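Local coordinates for Serine/threonine-protein kinase Tel1 (Chaetomium thermophilum, PDB 6SKY), which is an ATM-family serine/threonine protein kinase that uses ATP and probably senses DNA damage, activating checkpoint signalling by phosphorylating Ser-Gln and Thr-Gln motifs, at residues 2917-2920 with 2921-2925; 2816-2819 with 2820-2824; 2903-2906 with 2907-2911; 2738-2741 with 2742-2746; 2802-2805 with 2806-2810. All blocks are in the same frame, centred on the assembly; numbering follows the deposited sequence.

Contact 1. Residues 2917-2920 with 2921-2925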
loop_
_atom_site.group_PDB
_atom_site.type_symbol
_atom_site.label_atom_id
_atom_site.label_comp_id
_atom_site.label_asym_id
_atom_site.label_seq_id
_atom_site.Cartn_x
_atom_site.Cartn_y
_atom_site.Cartn_z
ATOM N N MET A 2917 -11.389 -8.074 -1.557
ATOM C CA MET A 2917 -11.755 -8.764 -2.788
ATOM C C MET A 2917 -11.893 -10.261 -2.565
ATOM O O MET A 2917 -12.884 -10.870 -2.975
ATOM C CB MET A 2917 -10.715 -8.484 -3.867
ATOM C CG MET A 2917 -11.039 -9.117 -5.202
ATOM S SD MET A 2917 -9.616 -9.422 -6.264
ATOM C CE MET A 2917 -8.729 -10.638 -5.306
ATOM N N ALA A 2918 -10.906 -10.876 -1.917
ATOM C CA ALA A 2918 -10.939 -12.315 -1.702
ATOM C C ALA A 2918 -12.062 -12.715 -0.758
ATOM O O ALA A 2918 -12.718 -13.742 -0.960
ATOM C CB ALA A 2918 -9.598 -12.784 -1.160
ATOM N N THR A 2919 -12.301 -11.910 0.276
ATOM C CA THR A 2919 -13.379 -12.197 1.213
ATOM C C THR A 2919 -14.733 -12.153 0.525
ATOM O O THR A 2919 -15.560 -13.053 0.702
ATOM C CB THR A 2919 -13.341 -11.202 2.362
ATOM O OG1 THR A 2919 -12.005 -11.099 2.852
ATOM C CG2 THR A 2919 -14.231 -11.668 3.469
ATOM N N VAL A 2920 -14.978 -11.110 -0.266
ATOM C CA VAL A 2920 -16.245 -10.994 -0.974
ATOM C C VAL A 2920 -16.393 -12.104 -2.006
ATOM O O VAL A 2920 -17.492 -12.624 -2.212
ATOM C CB VAL A 2920 -16.370 -9.599 -1.605
ATOM C CG1 VAL A 2920 -17.601 -9.507 -2.454
ATOM C CG2 VAL A 2920 -16.420 -8.560 -0.531
ATOM N N ASN A 2921 -15.302 -12.497 -2.664
ATOM C CA ASN A 2921 -15.374 -13.618 -3.594
ATOM C C ASN A 2921 -15.818 -14.883 -2.889
ATOM O O ASN A 2921 -16.688 -15.606 -3.379
ATOM C CB ASN A 2921 -14.024 -13.847 -4.264
ATOM C CG ASN A 2921 -13.709 -12.821 -5.301
ATOM O OD1 ASN A 2921 -14.403 -11.826 -5.429
ATOM N ND2 ASN A 2921 -12.646 -13.046 -6.044
ATOM N N ASP A 2922 -15.226 -15.171 -1.734
ATOM C CA ASP A 2922 -15.598 -16.379 -1.008
ATOM C C ASP A 2922 -17.044 -16.321 -0.534
ATOM O O ASP A 2922 -17.767 -17.324 -0.591
ATOM C CB ASP A 2922 -14.656 -16.585 0.167
ATOM C CG ASP A 2922 -14.299 -18.038 0.375
ATOM O OD1 ASP A 2922 -14.620 -18.865 -0.506
ATOM O OD2 ASP A 2922 -13.695 -18.364 1.419
ATOM N N LEU A 2923 -17.491 -15.150 -0.077
ATOM C CA LEU A 2923 -18.863 -15.011 0.396
ATOM C C LEU A 2923 -19.865 -15.218 -0.727
ATOM O O LEU A 2923 -20.871 -15.906 -0.549
ATOM C CB LEU A 2923 -19.063 -13.644 1.032
ATOM C CG LEU A 2923 -18.398 -13.414 2.374
ATOM C CD1 LEU A 2923 -18.607 -11.998 2.790
ATOM C CD2 LEU A 2923 -18.972 -14.356 3.372
ATOM N N ILE A 2924 -19.622 -14.614 -1.889
ATOM C CA ILE A 2924 -20.549 -14.776 -3.000
ATOM C C ILE A 2924 -20.471 -16.182 -3.566
ATOM O O ILE A 2924 -21.441 -16.679 -4.137
ATOM C CB ILE A 2924 -20.289 -13.707 -4.075
ATOM C CG1 ILE A 2924 -20.463 -12.315 -3.492
ATOM C CG2 ILE A 2924 -21.235 -13.850 -5.220
ATOM C CD1 ILE A 2924 -20.401 -11.230 -4.498
ATOM N N ASN A 2925 -19.339 -16.864 -3.412
ATOM C CA ASN A 2925 -19.279 -18.258 -3.833
ATOM C C ASN A 2925 -20.129 -19.140 -2.939
ATOM O O ASN A 2925 -20.848 -20.012 -3.428
ATOM C CB ASN A 2925 -17.842 -18.762 -3.830
ATOM C CG ASN A 2925 -17.101 -18.417 -5.088
ATOM O OD1 ASN A 2925 -15.909 -18.141 -5.052
ATOM N ND2 ASN A 2925 -17.796 -18.432 -6.210
#
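With chi1 at 174°, Val2920 swings CG1 away from its own N toward the next turn; Ile2924, chi1 -60°, holds CG1 anti to its carbonyl carbon. The two side chains then lie side by side, one turn apart on helix 2916-2927 of the FATC domain. They meet at their branch ends, Val2920 CG1 to Ile2924 CD1 at 3.9 Å. This apolar pair packs on helix 2816-2828, against Phe2817, Cys2821 and the stem of Glu2822. On another flank, Leu2923 reaches Met2751 and His2754 of helix 2732-2755. Two polar side chains reach the second subunit. Asp2922 forms a salt bridge with Arg2260 of the second subunit, and ND2 of Asn2921 donates to the carbonyl of Ala2259 of the second subunit. Regular i to i+4 backbone bonds hold the turn. The bond from Ile2924 N to Val2920 O is 2.9 Å long, with an N-H...O angle of 167°.

Contact 2. Residues 2816-2819 with 2820-2824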
loop_
_atom_site.group_PDB
_atom_site.type_symbol
_atom_site.label_atom_id
_atom_site.label_comp_id
_atom_site.label_asym_id
_atom_site.label_seq_id
_atom_site.Cartn_x
_atom_site.Cartn_y
_atom_site.Cartn_z
ATOM N N VAL A 2816 -22.159 -3.427 -9.913
ATOM C CA VAL A 2816 -22.607 -2.629 -8.781
ATOM C C VAL A 2816 -22.624 -3.456 -7.504
ATOM O O VAL A 2816 -22.202 -2.986 -6.445
ATOM C CB VAL A 2816 -23.982 -2.014 -9.083
ATOM C CG1 VAL A 2816 -24.480 -1.219 -7.911
ATOM C CG2 VAL A 2816 -23.900 -1.145 -10.292
ATOM N N PHE A 2817 -23.092 -4.699 -7.577
ATOM C CA PHE A 2817 -23.252 -5.488 -6.363
ATOM C C PHE A 2817 -21.908 -5.820 -5.737
ATOM O O PHE A 2817 -21.717 -5.641 -4.534
ATOM C CB PHE A 2817 -24.030 -6.766 -6.653
ATOM C CG PHE A 2817 -24.198 -7.646 -5.459
ATOM C CD1 PHE A 2817 -25.075 -7.311 -4.459
ATOM C CD2 PHE A 2817 -23.471 -8.803 -5.331
ATOM C CE1 PHE A 2817 -25.222 -8.107 -3.367
ATOM C CE2 PHE A 2817 -23.620 -9.596 -4.238
ATOM C CZ PHE A 2817 -24.496 -9.246 -3.257
ATOM N N ARG A 2818 -20.965 -6.306 -6.535
ATOM C CA ARG A 2818 -19.682 -6.721 -5.988
ATOM C C ARG A 2818 -18.865 -5.530 -5.508
ATOM O O ARG A 2818 -18.227 -5.593 -4.452
ATOM C CB ARG A 2818 -18.927 -7.515 -7.036
ATOM C CG ARG A 2818 -17.880 -8.406 -6.480
ATOM C CD ARG A 2818 -17.253 -9.226 -7.564
ATOM N NE ARG A 2818 -18.166 -10.237 -8.073
ATOM C CZ ARG A 2818 -18.158 -11.503 -7.690
ATOM N NH1 ARG A 2818 -19.022 -12.353 -8.207
ATOM N NH2 ARG A 2818 -17.284 -11.916 -6.793
ATOM N N ARG A 2819 -18.897 -4.424 -6.246
ATOM C CA ARG A 2819 -18.183 -3.232 -5.814
ATOM C C ARG A 2819 -18.785 -2.656 -4.545
ATOM O O ARG A 2819 -18.056 -2.181 -3.674
ATOM C CB ARG A 2819 -18.181 -2.184 -6.917
ATOM C CG ARG A 2819 -17.447 -2.591 -8.157
ATOM C CD ARG A 2819 -16.179 -1.831 -8.321
ATOM N NE ARG A 2819 -16.415 -0.407 -8.475
ATOM C CZ ARG A 2819 -15.454 0.504 -8.434
ATOM N NH1 ARG A 2819 -15.744 1.785 -8.577
ATOM N NH2 ARG A 2819 -14.205 0.129 -8.240
ATOM N N CYS A 2820 -20.107 -2.691 -4.411
ATOM C CA CYS A 2820 -20.716 -2.142 -3.210
ATOM C C CYS A 2820 -20.531 -3.056 -2.012
ATOM O O CYS A 2820 -20.389 -2.567 -0.891
ATOM C CB CYS A 2820 -22.193 -1.862 -3.452
ATOM S SG CYS A 2820 -22.476 -0.431 -4.486
ATOM N N CYS A 2821 -20.507 -4.370 -2.227
ATOM C CA CYS A 2821 -20.106 -5.289 -1.171
ATOM C C CYS A 2821 -18.698 -4.990 -0.689
ATOM O O CYS A 2821 -18.439 -4.971 0.517
ATOM C CB CYS A 2821 -20.197 -6.728 -1.667
ATOM S SG CYS A 2821 -21.817 -7.441 -1.690
ATOM N N GLU A 2822 -17.774 -4.734 -1.615
ATOM C CA GLU A 2822 -16.395 -4.459 -1.224
ATOM C C GLU A 2822 -16.265 -3.131 -0.496
ATOM O O GLU A 2822 -15.534 -3.040 0.489
ATOM C CB GLU A 2822 -15.488 -4.496 -2.446
ATOM C CG GLU A 2822 -15.172 -5.895 -2.906
ATOM C CD GLU A 2822 -14.646 -5.944 -4.319
ATOM O OE1 GLU A 2822 -14.335 -4.877 -4.877
ATOM O OE2 GLU A 2822 -14.552 -7.053 -4.881
ATOM N N PHE A 2823 -16.960 -2.090 -0.952
ATOM C CA PHE A 2823 -16.912 -0.812 -0.246
ATOM C C PHE A 2823 -17.513 -0.921 1.147
ATOM O O PHE A 2823 -16.960 -0.385 2.110
ATOM C CB PHE A 2823 -17.641 0.267 -1.039
ATOM C CG PHE A 2823 -16.960 0.652 -2.301
ATOM C CD1 PHE A 2823 -15.599 0.824 -2.341
ATOM C CD2 PHE A 2823 -17.681 0.839 -3.456
ATOM C CE1 PHE A 2823 -14.974 1.172 -3.508
ATOM C CE2 PHE A 2823 -17.054 1.183 -4.621
ATOM C CZ PHE A 2823 -15.703 1.350 -4.644
ATOM N N THR A 2824 -18.649 -1.608 1.275
ATOM C CA THR A 2824 -19.263 -1.783 2.583
ATOM C C THR A 2824 -18.336 -2.526 3.526
ATOM O O THR A 2824 -18.115 -2.094 4.658
ATOM C CB THR A 2824 -20.585 -2.534 2.450
ATOM O OG1 THR A 2824 -21.387 -1.922 1.444
ATOM C CG2 THR A 2824 -21.335 -2.507 3.746
#
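This is the first part of helix 2816-2828 in the kinase domain, and its central feature is a cysteine sulfur-aromatic contact one helical turn long. SG of Cys2821 lies over one face of the Phe2817 ring, 3.8 Å from the centroid and 20° off the ring normal. The sulfur is shifted toward the rim, with CZ of Phe2817 its nearest ring atom at 3.6 Å. Two torsions set this up: Phe2817 has chi1 178°, and Cys2821 has SG anti to its carbonyl carbon. Arg2819 and Phe2823 form a second pair. They point the same way, but their flat groups stand 71° apart, so this is no parallel stack. CZ of Phe2823 comes over the centre of the guanidinium, 3.9 Å from CZ of Arg2819. The ring presents its edge, with NH1 of Arg2819 in the ring plane. The same guanidinium forms a salt bridge with Asp1928 and a cation-pi contact with Tyr1931, both in the FAT region. On a third flank, CG1 of Val2816 packs on SG of Cys2820 at 4.0 Å. The carbonyl O of Cys2820 accepts hydrogen bonds from both N and OG1 of Thr2824, from opposite faces of its plane. Phe2817 also touches Ala2747, and Cys2821 touches Met2751, on helix 2732-2755. Such i to i+4 pairing belongs to an alpha-helix packed between neighbouring helices in the C-terminal lobe of a PI3K-related kinase.

Contact 3. Residues 2903-2906 with 2907-2911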
loop_
_atom_site.group_PDB
_atom_site.type_symbol
_atom_site.label_atom_id
_atom_site.label_comp_id
_atom_site.label_asym_id
_atom_site.label_seq_id
_atom_site.Cartn_x
_atom_site.Cartn_y
_atom_site.Cartn_z
ATOM N N ILE A 2903 -19.159 -12.223 20.177
ATOM C CA ILE A 2903 -18.400 -11.021 19.865
ATOM C C ILE A 2903 -17.034 -11.376 19.300
ATOM O O ILE A 2903 -16.478 -10.632 18.491
ATOM C CB ILE A 2903 -18.311 -10.133 21.115
ATOM C CG1 ILE A 2903 -19.711 -9.716 21.541
ATOM C CG2 ILE A 2903 -17.496 -8.906 20.851
ATOM C CD1 ILE A 2903 -19.745 -8.861 22.755
ATOM N N GLU A 2904 -16.500 -12.543 19.651
ATOM C CA GLU A 2904 -15.233 -12.978 19.077
ATOM C C GLU A 2904 -15.398 -13.395 17.623
ATOM O O GLU A 2904 -14.538 -13.104 16.784
ATOM C CB GLU A 2904 -14.673 -14.122 19.913
ATOM C CG GLU A 2904 -13.284 -14.556 19.546
ATOM C CD GLU A 2904 -12.812 -15.723 20.393
ATOM O OE1 GLU A 2904 -13.587 -16.186 21.258
ATOM O OE2 GLU A 2904 -11.665 -16.182 20.194
ATOM N N VAL A 2905 -16.503 -14.070 17.303
ATOM C CA VAL A 2905 -16.806 -14.383 15.910
ATOM C C VAL A 2905 -16.956 -13.104 15.096
ATOM O O VAL A 2905 -16.407 -12.978 13.995
ATOM C CB VAL A 2905 -18.067 -15.254 15.822
ATOM C CG1 VAL A 2905 -18.470 -15.429 14.398
ATOM C CG2 VAL A 2905 -17.811 -16.591 16.444
ATOM N N VAL A 2906 -17.703 -12.137 15.623
ATOM C CA VAL A 2906 -17.848 -10.859 14.930
ATOM C C VAL A 2906 -16.492 -10.198 14.737
ATOM O O VAL A 2906 -16.214 -9.615 13.687
ATOM C CB VAL A 2906 -18.814 -9.938 15.690
ATOM C CG1 VAL A 2906 -18.749 -8.543 15.133
ATOM C CG2 VAL A 2906 -20.213 -10.462 15.602
ATOM N N LYS A 2907 -15.624 -10.284 15.741
ATOM C CA LYS A 2907 -14.335 -9.614 15.653
ATOM C C LYS A 2907 -13.411 -10.287 14.654
ATOM O O LYS A 2907 -12.551 -9.624 14.070
ATOM C CB LYS A 2907 -13.684 -9.571 17.029
ATOM C CG LYS A 2907 -12.381 -8.830 17.066
ATOM C CD LYS A 2907 -11.850 -8.725 18.477
ATOM C CE LYS A 2907 -10.430 -8.193 18.469
ATOM N NZ LYS A 2907 -9.539 -9.072 17.663
ATOM N N LYS A 2908 -13.549 -11.592 14.454
ATOM C CA LYS A 2908 -12.713 -12.261 13.470
ATOM C C LYS A 2908 -13.289 -12.209 12.065
ATOM O O LYS A 2908 -12.562 -12.483 11.107
ATOM C CB LYS A 2908 -12.465 -13.712 13.871
ATOM C CG LYS A 2908 -13.501 -14.684 13.389
ATOM C CD LYS A 2908 -13.296 -16.038 14.038
ATOM C CE LYS A 2908 -14.510 -16.931 13.839
ATOM N NZ LYS A 2908 -14.488 -18.120 14.734
ATOM N N LYS A 2909 -14.566 -11.871 11.905
ATOM C CA LYS A 2909 -15.063 -11.544 10.576
ATOM C C LYS A 2909 -14.620 -10.172 10.097
ATOM O O LYS A 2909 -14.805 -9.858 8.922
ATOM C CB LYS A 2909 -16.584 -11.605 10.536
ATOM C CG LYS A 2909 -17.154 -12.983 10.438
ATOM C CD LYS A 2909 -18.630 -12.936 10.624
ATOM C CE LYS A 2909 -19.209 -14.305 10.654
ATOM N NZ LYS A 2909 -20.627 -14.252 11.038
ATOM N N LEU A 2910 -14.058 -9.343 10.972
ATOM C CA LEU A 2910 -13.603 -8.008 10.619
ATOM C C LEU A 2910 -12.088 -7.903 10.618
ATOM O O LEU A 2910 -11.546 -6.807 10.766
ATOM C CB LEU A 2910 -14.190 -6.974 11.574
ATOM C CG LEU A 2910 -15.684 -6.687 11.538
ATOM C CD1 LEU A 2910 -16.030 -5.693 12.600
ATOM C CD2 LEU A 2910 -16.072 -6.156 10.190
ATOM N N SER A 2911 -11.396 -9.021 10.458
ATOM C CA SER A 2911 -9.947 -9.048 10.509
ATOM C C SER A 2911 -9.375 -8.793 9.128
ATOM O O SER A 2911 -9.896 -9.290 8.132
ATOM C CB SER A 2911 -9.460 -10.393 11.032
ATOM O OG SER A 2911 -9.965 -11.438 10.228
#
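Val2905 and Lys2909 lie side by side and point the same way, whereas Lys2908 slants across Val2905. These residues lie near the C-terminal end of helix 2898-2908 and in the turn that follows. The extended chain of Lys2909 runs beside the valine, its CE 4.0 Å from CG1 of Val2905. Beyond that apolar stem, NZ makes a salt bridge with Glu2785 and a hydrogen bond to the carbonyl of His2754. Lys2908 takes a less common torsion, with CG between the backbone N and the carbonyl carbon (chi1 88°). Its chain crosses Val2905, with NZ 4.0 Å from CG2 of the valine, a packing contact. A long, weak ion pair joins this NZ to Glu2310 of the second subunit. Val2906 packs on Leu2839 of helix 2832-2843 and on Phe2784. The backbone pairing changes as the helix runs out. Lys2909 N bonds Val2905 O at 3.0 Å and, weakly, Val2906 O. Within the loop, OG of Ser2911 donates to the carbonyl O of Lys2908 at 2.9 Å, from above the carbonyl plane.

Contact 4. Residues 2738-2741 with 2742-2746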
loop_
_atom_site.group_PDB
_atom_site.type_symbol
_atom_site.label_atom_id
_atom_site.label_comp_id
_atom_site.label_asym_id
_atom_site.label_seq_id
_atom_site.Cartn_x
_atom_site.Cartn_y
_atom_site.Cartn_z
ATOM N N LYS A 2738 -33.986 3.108 -9.938
ATOM C CA LYS A 2738 -34.569 2.223 -8.941
ATOM C C LYS A 2738 -33.880 0.872 -8.908
ATOM O O LYS A 2738 -33.747 0.273 -7.838
ATOM C CB LYS A 2738 -36.053 2.038 -9.207
ATOM C CG LYS A 2738 -36.840 3.308 -9.251
ATOM C CD LYS A 2738 -36.625 4.139 -8.049
ATOM C CE LYS A 2738 -37.623 5.251 -7.987
ATOM N NZ LYS A 2738 -37.159 6.421 -8.731
ATOM N N ARG A 2739 -33.434 0.371 -10.054
ATOM C CA ARG A 2739 -32.687 -0.875 -10.041
ATOM C C ARG A 2739 -31.333 -0.703 -9.373
ATOM O O ARG A 2739 -30.862 -1.612 -8.680
ATOM C CB ARG A 2739 -32.531 -1.391 -11.458
ATOM C CG ARG A 2739 -32.543 -2.873 -11.547
ATOM C CD ARG A 2739 -32.203 -3.315 -12.931
ATOM N NE ARG A 2739 -30.927 -2.768 -13.356
ATOM C CZ ARG A 2739 -30.338 -3.079 -14.498
ATOM N NH1 ARG A 2739 -29.177 -2.541 -14.821
ATOM N NH2 ARG A 2739 -30.913 -3.941 -15.313
ATOM N N THR A 2740 -30.703 0.459 -9.534
ATOM C CA THR A 2740 -29.474 0.719 -8.794
ATOM C C THR A 2740 -29.724 0.796 -7.295
ATOM O O THR A 2740 -28.912 0.309 -6.506
ATOM C CB THR A 2740 -28.828 2.001 -9.293
ATOM O OG1 THR A 2740 -28.612 1.893 -10.697
ATOM C CG2 THR A 2740 -27.511 2.209 -8.632
ATOM N N ASN A 2741 -30.830 1.414 -6.878
ATOM C CA ASN A 2741 -31.177 1.437 -5.460
ATOM C C ASN A 2741 -31.341 0.036 -4.905
ATOM O O ASN A 2741 -30.875 -0.263 -3.802
ATOM C CB ASN A 2741 -32.461 2.218 -5.235
ATOM C CG ASN A 2741 -32.260 3.695 -5.282
ATOM O OD1 ASN A 2741 -31.138 4.176 -5.322
ATOM N ND2 ASN A 2741 -33.352 4.432 -5.262
ATOM N N TYR A 2742 -32.039 -0.824 -5.638
ATOM C CA TYR A 2742 -32.198 -2.210 -5.218
ATOM C C TYR A 2742 -30.852 -2.893 -5.026
ATOM O O TYR A 2742 -30.602 -3.513 -3.987
ATOM C CB TYR A 2742 -33.044 -2.948 -6.245
ATOM C CG TYR A 2742 -33.089 -4.439 -6.096
ATOM C CD1 TYR A 2742 -32.250 -5.243 -6.826
ATOM C CD2 TYR A 2742 -33.983 -5.040 -5.249
ATOM C CE1 TYR A 2742 -32.280 -6.579 -6.702
ATOM C CE2 TYR A 2742 -34.020 -6.381 -5.125
ATOM C CZ TYR A 2742 -33.166 -7.147 -5.858
ATOM O OH TYR A 2742 -33.194 -8.505 -5.743
ATOM N N THR A 2743 -29.970 -2.791 -6.020
ATOM C CA THR A 2743 -28.686 -3.479 -5.929
ATOM C C THR A 2743 -27.844 -2.953 -4.774
ATOM O O THR A 2743 -27.214 -3.731 -4.051
ATOM C CB THR A 2743 -27.925 -3.346 -7.240
ATOM O OG1 THR A 2743 -28.796 -3.642 -8.329
ATOM C CG2 THR A 2743 -26.798 -4.307 -7.280
ATOM N N ARG A 2744 -27.839 -1.641 -4.562
ATOM C CA ARG A 2744 -27.024 -1.071 -3.499
ATOM C C ARG A 2744 -27.538 -1.438 -2.117
ATOM O O ARG A 2744 -26.748 -1.769 -1.229
ATOM C CB ARG A 2744 -26.968 0.437 -3.638
ATOM C CG ARG A 2744 -26.012 0.928 -4.659
ATOM C CD ARG A 2744 -26.168 2.396 -4.798
ATOM N NE ARG A 2744 -25.233 2.958 -5.753
ATOM C CZ ARG A 2744 -25.227 4.234 -6.102
ATOM N NH1 ARG A 2744 -24.344 4.680 -6.970
ATOM N NH2 ARG A 2744 -26.110 5.061 -5.578
ATOM N N THR A 2745 -28.847 -1.346 -1.890
ATOM C CA THR A 2745 -29.360 -1.709 -0.576
ATOM C C THR A 2745 -29.212 -3.195 -0.307
ATOM O O THR A 2745 -28.947 -3.586 0.834
ATOM C CB THR A 2745 -30.809 -1.275 -0.436
ATOM O OG1 THR A 2745 -31.545 -1.707 -1.572
ATOM C CG2 THR A 2745 -30.889 0.205 -0.364
ATOM N N THR A 2746 -29.326 -4.034 -1.337
ATOM C CA THR A 2746 -29.076 -5.458 -1.151
ATOM C C THR A 2746 -27.627 -5.724 -0.782
ATOM O O THR A 2746 -27.350 -6.539 0.096
ATOM C CB THR A 2746 -29.462 -6.212 -2.412
ATOM O OG1 THR A 2746 -30.805 -5.880 -2.750
ATOM C CG2 THR A 2746 -29.385 -7.680 -2.196
#
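OG1 of Thr2745 donates to the carbonyl O of Asn2741 at 2.7 Å, and OG1 of Thr2743 to that of Arg2739 at 2.9 Å. Each carbonyl also takes a bond from the backbone N of the same threonine, and the two donors arrive from opposite faces of its plane. Thr2745 reaches its carbonyl with OG1 between the backbone N and carbonyl carbon (chi1 49°). A valine here would probably leave the Asn2741 carbonyl with the backbone N-H as its one donor of the two, and Val2775 N without its weak acceptor. CG2 of Thr2740 covers one face of the Arg2744 guanidinium, offset toward the rim, at 3.7 Å from NE. The arginine chain is extended to NE beside the threonine. Further out, Asn2741 ND2 donates to the carbonyl O of Thr2772, and Arg2739 forms a salt bridge with Glu1892. Thr2743 rests on Val2816 and Phe2817 of helix 2816-2828. In helix 2732-2755 of the kinase domain, these hydroxyls give their protons to the helix's own carbonyls, which lets threonines sit at packed faces.

Contact 5. Residues 2802-2805 with 2806-2810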
loop_
_atom_site.group_PDB
_atom_site.type_symbol
_atom_site.label_atom_id
_atom_site.label_comp_id
_atom_site.label_asym_id
_atom_site.label_seq_id
_atom_site.Cartn_x
_atom_site.Cartn_y
_atom_site.Cartn_z
ATOM N N ARG A 2802 -31.445 -17.164 -6.969
ATOM C CA ARG A 2802 -31.457 -16.769 -8.373
ATOM C C ARG A 2802 -32.387 -15.595 -8.624
ATOM O O ARG A 2802 -32.145 -14.801 -9.536
ATOM C CB ARG A 2802 -31.865 -17.942 -9.253
ATOM C CG ARG A 2802 -30.846 -19.040 -9.354
ATOM C CD ARG A 2802 -31.436 -20.215 -10.085
ATOM N NE ARG A 2802 -32.743 -20.560 -9.548
ATOM C CZ ARG A 2802 -33.722 -21.089 -10.266
ATOM N NH1 ARG A 2802 -33.539 -21.329 -11.549
ATOM N NH2 ARG A 2802 -34.881 -21.362 -9.703
ATOM N N ASP A 2803 -33.446 -15.462 -7.831
ATOM C CA ASP A 2803 -34.348 -14.334 -7.986
ATOM C C ASP A 2803 -33.760 -13.044 -7.443
ATOM O O ASP A 2803 -34.027 -11.979 -7.991
ATOM C CB ASP A 2803 -35.678 -14.622 -7.307
ATOM C CG ASP A 2803 -36.729 -15.098 -8.276
ATOM O OD1 ASP A 2803 -36.958 -16.318 -8.376
ATOM O OD2 ASP A 2803 -37.322 -14.250 -8.959
ATOM N N ILE A 2804 -32.972 -13.100 -6.376
ATOM C CA ILE A 2804 -32.335 -11.883 -5.897
ATOM C C ILE A 2804 -31.343 -11.372 -6.929
ATOM O O ILE A 2804 -31.248 -10.169 -7.173
ATOM C CB ILE A 2804 -31.675 -12.117 -4.525
ATOM C CG1 ILE A 2804 -32.639 -11.796 -3.388
ATOM C CG2 ILE A 2804 -30.477 -11.237 -4.350
ATOM C CD1 ILE A 2804 -33.827 -12.659 -3.333
ATOM N N VAL A 2805 -30.620 -12.278 -7.576
ATOM C CA VAL A 2805 -29.617 -11.887 -8.553
ATOM C C VAL A 2805 -30.254 -11.485 -9.872
ATOM O O VAL A 2805 -29.691 -10.679 -10.615
ATOM C CB VAL A 2805 -28.613 -13.033 -8.732
ATOM C CG1 VAL A 2805 -27.591 -12.689 -9.754
ATOM C CG2 VAL A 2805 -27.942 -13.321 -7.436
ATOM N N ASP A 2806 -31.431 -12.022 -10.190
ATOM C CA ASP A 2806 -32.098 -11.649 -11.428
ATOM C C ASP A 2806 -32.497 -10.183 -11.440
ATOM O O ASP A 2806 -32.507 -9.554 -12.499
ATOM C CB ASP A 2806 -33.320 -12.527 -11.640
ATOM C CG ASP A 2806 -33.859 -12.438 -13.041
ATOM O OD1 ASP A 2806 -33.115 -12.741 -13.989
ATOM O OD2 ASP A 2806 -35.034 -12.080 -13.204
ATOM N N GLY A 2807 -32.834 -9.621 -10.287
ATOM C CA GLY A 2807 -33.203 -8.226 -10.231
ATOM C C GLY A 2807 -32.051 -7.264 -10.379
ATOM O O GLY A 2807 -32.288 -6.062 -10.502
ATOM N N MET A 2808 -30.819 -7.759 -10.373
ATOM C CA MET A 2808 -29.638 -6.918 -10.448
ATOM C C MET A 2808 -29.217 -6.592 -11.866
ATOM O O MET A 2808 -28.347 -5.741 -12.051
ATOM C CB MET A 2808 -28.468 -7.586 -9.733
ATOM C CG MET A 2808 -28.561 -7.526 -8.246
ATOM S SD MET A 2808 -27.374 -8.570 -7.431
ATOM C CE MET A 2808 -28.044 -8.489 -5.788
ATOM N N GLY A 2809 -29.782 -7.250 -12.863
ATOM C CA GLY A 2809 -29.521 -6.845 -14.222
ATOM C C GLY A 2809 -28.808 -7.854 -15.088
ATOM O O GLY A 2809 -28.801 -9.049 -14.800
ATOM N N ILE A 2810 -28.193 -7.360 -16.160
ATOM C CA ILE A 2810 -27.586 -8.218 -17.165
ATOM C C ILE A 2810 -26.184 -8.646 -16.752
ATOM O O ILE A 2810 -25.725 -9.725 -17.136
ATOM C CB ILE A 2810 -27.602 -7.486 -18.519
ATOM C CG1 ILE A 2810 -27.197 -8.406 -19.655
ATOM C CG2 ILE A 2810 -26.705 -6.266 -18.495
ATOM C CD1 ILE A 2810 -27.196 -7.708 -20.975
#
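Met2808 folds back over the end of helix 2802-2806, and its chain meets Val2805 first and Ile2804 last. CB lies 3.4 Å from the carbonyl O of Val2805. CG is anti to the carbonyl carbon (chi1 -75°), and the chain stays extended beyond it. CG comes 3.9 Å from the carbonyl O of Ile2804. SD passes at 4.2 Å from CA of Val2805. The terminal CE reaches CG2 of Ile2804 at 3.9 Å, in an apolar contact between side chains that slant across each other. Outside the turn, Met2808 packs on Tyr2742, Thr2743 and Thr2746 of helix 2732-2755. With an alanine here the methyl contact with Ile2804 would be lost, and a gap would probably open against that helix. Backbone bonds close the turn. Asp2806 N donates to Arg2802 O at 2.9 Å. Met2808 N donates to Val2805 O at 3.1 Å, from well above the carbonyl plane. Asp2806 turns its carboxylate to a salt bridge with Arg2722, and Asp2803 is hydrogen-bonded to His2678 and to the backbone N of Val2720. This is a helix C-terminus closed by a type I beta turn, Asp2806 to Gly2809, where the glycine, with a positive phi of 116°, first leaves helical angles.

In the fold
Contacts 1, 2, 4 and 5 form a connected group in the C-terminal part of the kinase, with contact 2 touching the other three. Its Phe2817 meets contact 1 (Ile2924 CD1 to Phe2817 CE2, 3.6 Å) and contact 5 (Phe2817 CD1 to Met2808 CE, 3.5 Å). Contact 4 joins contact 5 through a probable hydrogen bond from Tyr2742 OH to Ile2804 O, 2.9 Å. Contact 3 stands apart, its nearest atoms about 6 Å from contact 1, although their helices follow each other in the chain. All five lie away from the nucleotide and magnesium sites. In contact 5, the Ile2804 side chain is about 14 Å from the bound ATP analogue.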